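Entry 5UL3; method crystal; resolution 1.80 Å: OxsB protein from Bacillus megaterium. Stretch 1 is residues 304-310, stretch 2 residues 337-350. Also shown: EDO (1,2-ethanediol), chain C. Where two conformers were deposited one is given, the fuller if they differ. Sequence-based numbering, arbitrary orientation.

Stretch 1, residues 304-310: ALTLETS
Stretch 2 337-350: QTLKQLDDILRAGK

The contact between the two stretches is apolar at its centre and rests on packing alone; no hydrogen bond or salt bridge crosses it. Leu307 and Ile345 form its heart, with Leu307 CD1 lying 3.5 Å from Ile345 CD1. Leu307 gives up 88 Å² to the other stretch, the largest share of any residue, out of 407 Å² buried over both sides. Its CA-to-CB bond points toward the helix, and its t, p rotamer (chi1 -174°, chi2 58°) spreads the two methyls along the helix surface: CD1 meets Ile345, while Leu307 CD2 approaches Leu342 CD2 at 3.7 Å. Leu342 starts sideways from its backbone, but its m, t rotamer (chi1 -75°, chi2 166°) brings the end of the chain nearer to the strand.

Ile345 also points toward the strand, in the m, t rotamer (chi1 -67°, chi2 161°), and its branching at CB serves two neighbours. Ile345 CG2 packs against Leu305 CD2 at 3.6 Å, whereas Ile345 CD1 reaches Leu307 and also comes within 3.5 Å of Thr306 O. That carbonyl oxygen is buried by the contact and has no polar partner in the model, so an apolar methyl is what covers it.

The backbone geometry sets this pattern. Residues 305-307 are extended, with phi/psi of -81/143, -136/163 and -162/147. Side chains therefore alternate: Leu305 and Leu307 point toward the helix and Thr306 points away, its chi1 at 60° (p). Residues 337-350 are all helical, within a helix that extends beyond both ends, and i to i+4 N-to-O hydrogen bonds run through them, from Gln341 N to Gln337 O at 2.8 Å to Lys350 N to Leu346 O at 2.9 Å. Strand and helix run nearly antiparallel, at 168°, and their axes approach to 9.3 Å. In the register, Leu305 CA lies 7.2 Å from Ile345 CA and Thr309 CA lies 6.2 Å from Thr338 CA; between these pairs, Leu307 is matched with Leu342.

Leu305 adopts the m, t rotamer (chi1 -51°, chi2 162°), and its CD2 lies 4.2 Å from Gly349 CA. Glycine suits this place because an ideal CB would point toward the strand and fall a tight 3.0 Å from Leu305 CD1.

At the other end, Thr309 (phi/psi -99/1, chi1 66°) and Thr338 (chi1 -62°) meet through methyls, Thr309 CG2 to Thr338 CG2 at 3.8 Å; both hydroxyls are hydrogen-bonded elsewhere in the structure. Gln341, m, t with chi3 26°, brings polarity to the edge: its OE1 lies 3.4 Å from Leu307 CD1, while its NE2 donates to Gln337 OE1 at 2.8 Å, one helical turn back. Farther out, clear of the strand, Lys340 NZ forms a salt bridge with Asp344 OD2 at 2.7 Å, and Arg347 NH2 donates to O1 of the ethanediol at 3.0 Å.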

# COMPACT_ATOMS: atom_id res chain seq x y z
N ALA A 304 -0.94 -1.76 -12.06
CA ALA A 304 -0.70 -0.37 -11.68
C ALA A 304 0.77 -0.09 -11.34
O ALA A 304 1.46 -0.94 -10.76
CB ALA A 304 -1.55 0.01 -10.47
N LEU A 305 1.20 1.13 -11.65
CA LEU A 305 2.50 1.63 -11.20
C LEU A 305 2.43 2.12 -9.76
O LEU A 305 1.43 2.70 -9.33
CB LEU A 305 2.96 2.78 -12.08
CG LEU A 305 2.91 2.47 -13.58
CD1 LEU A 305 2.93 3.76 -14.35
CD2 LEU A 305 4.10 1.60 -13.92
N THR A 306 3.51 1.88 -9.01
CA THR A 306 3.64 2.29 -7.62
C THR A 306 5.02 2.89 -7.41
O THR A 306 5.93 2.71 -8.21
CB THR A 306 3.45 1.10 -6.67
OG1 THR A 306 4.46 0.12 -6.96
CG2 THR A 306 2.07 0.47 -6.84
N LEU A 307 5.16 3.62 -6.30
CA LEU A 307 6.46 4.11 -5.85
C LEU A 307 6.29 4.48 -4.38
O LEU A 307 5.21 4.90 -3.97
CB LEU A 307 6.92 5.34 -6.62
CG LEU A 307 8.34 5.82 -6.29
CD1 LEU A 307 9.35 4.69 -6.54
CD2 LEU A 307 8.71 7.05 -7.12
N GLU A 308 7.35 4.30 -3.60
CA GLU A 308 7.37 4.75 -2.21
C GLU A 308 8.40 5.87 -2.12
O GLU A 308 9.59 5.64 -2.36
CB GLU A 308 7.71 3.60 -1.26
CG GLU A 308 7.41 3.92 0.24
CD GLU A 308 7.77 2.79 1.21
OE1 GLU A 308 8.74 2.06 0.95
OE2 GLU A 308 7.09 2.66 2.27
N THR A 309 7.95 7.10 -1.82
CA THR A 309 8.89 8.23 -1.83
C THR A 309 9.38 8.58 -0.43
O THR A 309 10.17 9.53 -0.28
CB THR A 309 8.29 9.49 -2.49
OG1 THR A 309 7.19 10.00 -1.71
CG2 THR A 309 7.79 9.18 -3.94
N SER A 310 8.93 7.85 0.58
CA SER A 310 9.36 8.01 1.97
C SER A 310 8.94 6.76 2.72
O SER A 310 8.03 6.04 2.31
CB SER A 310 8.75 9.26 2.61
OG SER A 310 7.35 9.12 2.76
N GLN A 337 16.04 12.39 -6.40
CA GLN A 337 15.83 10.96 -6.56
C GLN A 337 14.36 10.62 -6.82
O GLN A 337 14.04 9.78 -7.67
CB GLN A 337 16.34 10.23 -5.32
CG GLN A 337 16.25 8.76 -5.41
CD GLN A 337 17.18 8.18 -6.47
OE1 GLN A 337 17.00 7.04 -6.90
NE2 GLN A 337 18.19 8.95 -6.87
N THR A 338 13.46 11.24 -6.05
CA THR A 338 12.02 11.10 -6.29
C THR A 338 11.69 11.37 -7.76
O THR A 338 10.97 10.60 -8.41
CB THR A 338 11.23 12.06 -5.37
OG1 THR A 338 11.48 11.71 -4.00
CG2 THR A 338 9.71 11.94 -5.62
N LEU A 339 12.24 12.45 -8.32
CA LEU A 339 11.91 12.80 -9.70
C LEU A 339 12.53 11.82 -10.68
O LEU A 339 11.92 11.48 -11.71
CB LEU A 339 12.36 14.24 -9.99
CG LEU A 339 11.55 15.31 -9.24
CD1 LEU A 339 12.15 16.71 -9.38
CD2 LEU A 339 10.08 15.29 -9.70
N LYS A 340 13.75 11.34 -10.38
CA LYS A 340 14.37 10.33 -11.23
C LYS A 340 13.58 9.03 -11.22
O LYS A 340 13.31 8.44 -12.28
CB LYS A 340 15.81 10.06 -10.77
CG LYS A 340 16.36 8.76 -11.40
CD LYS A 340 17.63 8.29 -10.74
CE LYS A 340 18.25 7.09 -11.46
NZ LYS A 340 17.40 5.86 -11.43
N GLN A 341 13.20 8.56 -10.03
CA GLN A 341 12.48 7.29 -9.95
C GLN A 341 11.11 7.41 -10.61
O GLN A 341 10.65 6.47 -11.27
CB GLN A 341 12.36 6.84 -8.49
CG GLN A 341 13.75 6.48 -7.90
CD GLN A 341 13.67 5.73 -6.59
OE1 GLN A 341 12.68 5.05 -6.30
NE2 GLN A 341 14.73 5.83 -5.80
N LEU A 342 10.44 8.54 -10.44
CA LEU A 342 9.16 8.74 -11.12
C LEU A 342 9.35 8.71 -12.63
O LEU A 342 8.57 8.07 -13.36
CB LEU A 342 8.52 10.06 -10.67
CG LEU A 342 7.89 10.07 -9.26
CD1 LEU A 342 7.63 11.51 -8.84
CD2 LEU A 342 6.59 9.22 -9.20
N ASP A 343 10.40 9.38 -13.12
CA ASP A 343 10.69 9.37 -14.55
C ASP A 343 10.93 7.96 -15.06
O ASP A 343 10.42 7.59 -16.13
CB ASP A 343 11.89 10.27 -14.84
CG ASP A 343 12.25 10.30 -16.32
OD1 ASP A 343 11.52 10.97 -17.08
OD2 ASP A 343 13.24 9.65 -16.71
N ASP A 344 11.70 7.15 -14.31
CA ASP A 344 11.98 5.78 -14.71
C ASP A 344 10.70 4.96 -14.83
O ASP A 344 10.48 4.27 -15.83
CB ASP A 344 12.91 5.09 -13.71
CG ASP A 344 14.32 5.64 -13.71
OD1 ASP A 344 14.68 6.34 -14.68
OD2 ASP A 344 15.06 5.39 -12.73
N ILE A 345 9.87 5.00 -13.79
CA ILE A 345 8.67 4.18 -13.76
C ILE A 345 7.71 4.62 -14.85
O ILE A 345 7.09 3.79 -15.53
CB ILE A 345 8.04 4.24 -12.36
CG1 ILE A 345 8.96 3.57 -11.35
CG2 ILE A 345 6.67 3.59 -12.35
CD1 ILE A 345 8.68 3.96 -9.94
N LEU A 346 7.59 5.93 -15.06
CA LEU A 346 6.67 6.45 -16.07
C LEU A 346 7.14 6.08 -17.47
O LEU A 346 6.33 5.71 -18.34
CB LEU A 346 6.54 7.96 -15.92
CG LEU A 346 5.75 8.44 -14.70
CD1 LEU A 346 6.03 9.91 -14.46
CD2 LEU A 346 4.24 8.17 -14.89
N ARG A 347 8.44 6.17 -17.71
CA ARG A 347 8.98 5.80 -19.02
C ARG A 347 8.77 4.32 -19.29
O ARG A 347 8.36 3.93 -20.40
CB ARG A 347 10.46 6.19 -19.09
CG ARG A 347 11.07 5.90 -20.47
CD ARG A 347 12.45 6.56 -20.66
NE ARG A 347 13.46 5.91 -19.84
CZ ARG A 347 14.05 4.76 -20.15
NH1 ARG A 347 13.72 4.11 -21.28
NH2 ARG A 347 14.97 4.25 -19.34
N ALA A 348 9.03 3.48 -18.29
CA ALA A 348 8.82 2.05 -18.46
C ALA A 348 7.34 1.73 -18.61
O ALA A 348 6.98 0.84 -19.38
CB ALA A 348 9.41 1.29 -17.27
N GLY A 349 6.48 2.41 -17.85
CA GLY A 349 5.04 2.17 -18.01
C GLY A 349 4.55 2.53 -19.40
O GLY A 349 3.76 1.80 -20.00
N LYS A 350 5.05 3.65 -19.94
CA LYS A 350 4.65 4.08 -21.27
C LYS A 350 5.06 3.06 -22.33
O LYS A 350 4.33 2.85 -23.32
CB LYS A 350 5.27 5.44 -21.57
CG LYS A 350 4.86 6.05 -22.91
CD LYS A 350 5.69 7.30 -23.21
CE LYS A 350 5.12 8.10 -24.36
NZ LYS A 350 3.85 8.79 -23.99
C1 EDO C . 18.02 4.24 -17.53
O1 EDO C . 16.90 5.08 -17.22
C2 EDO C . 19.11 5.08 -18.17
O2 EDO C . 19.48 6.09 -17.23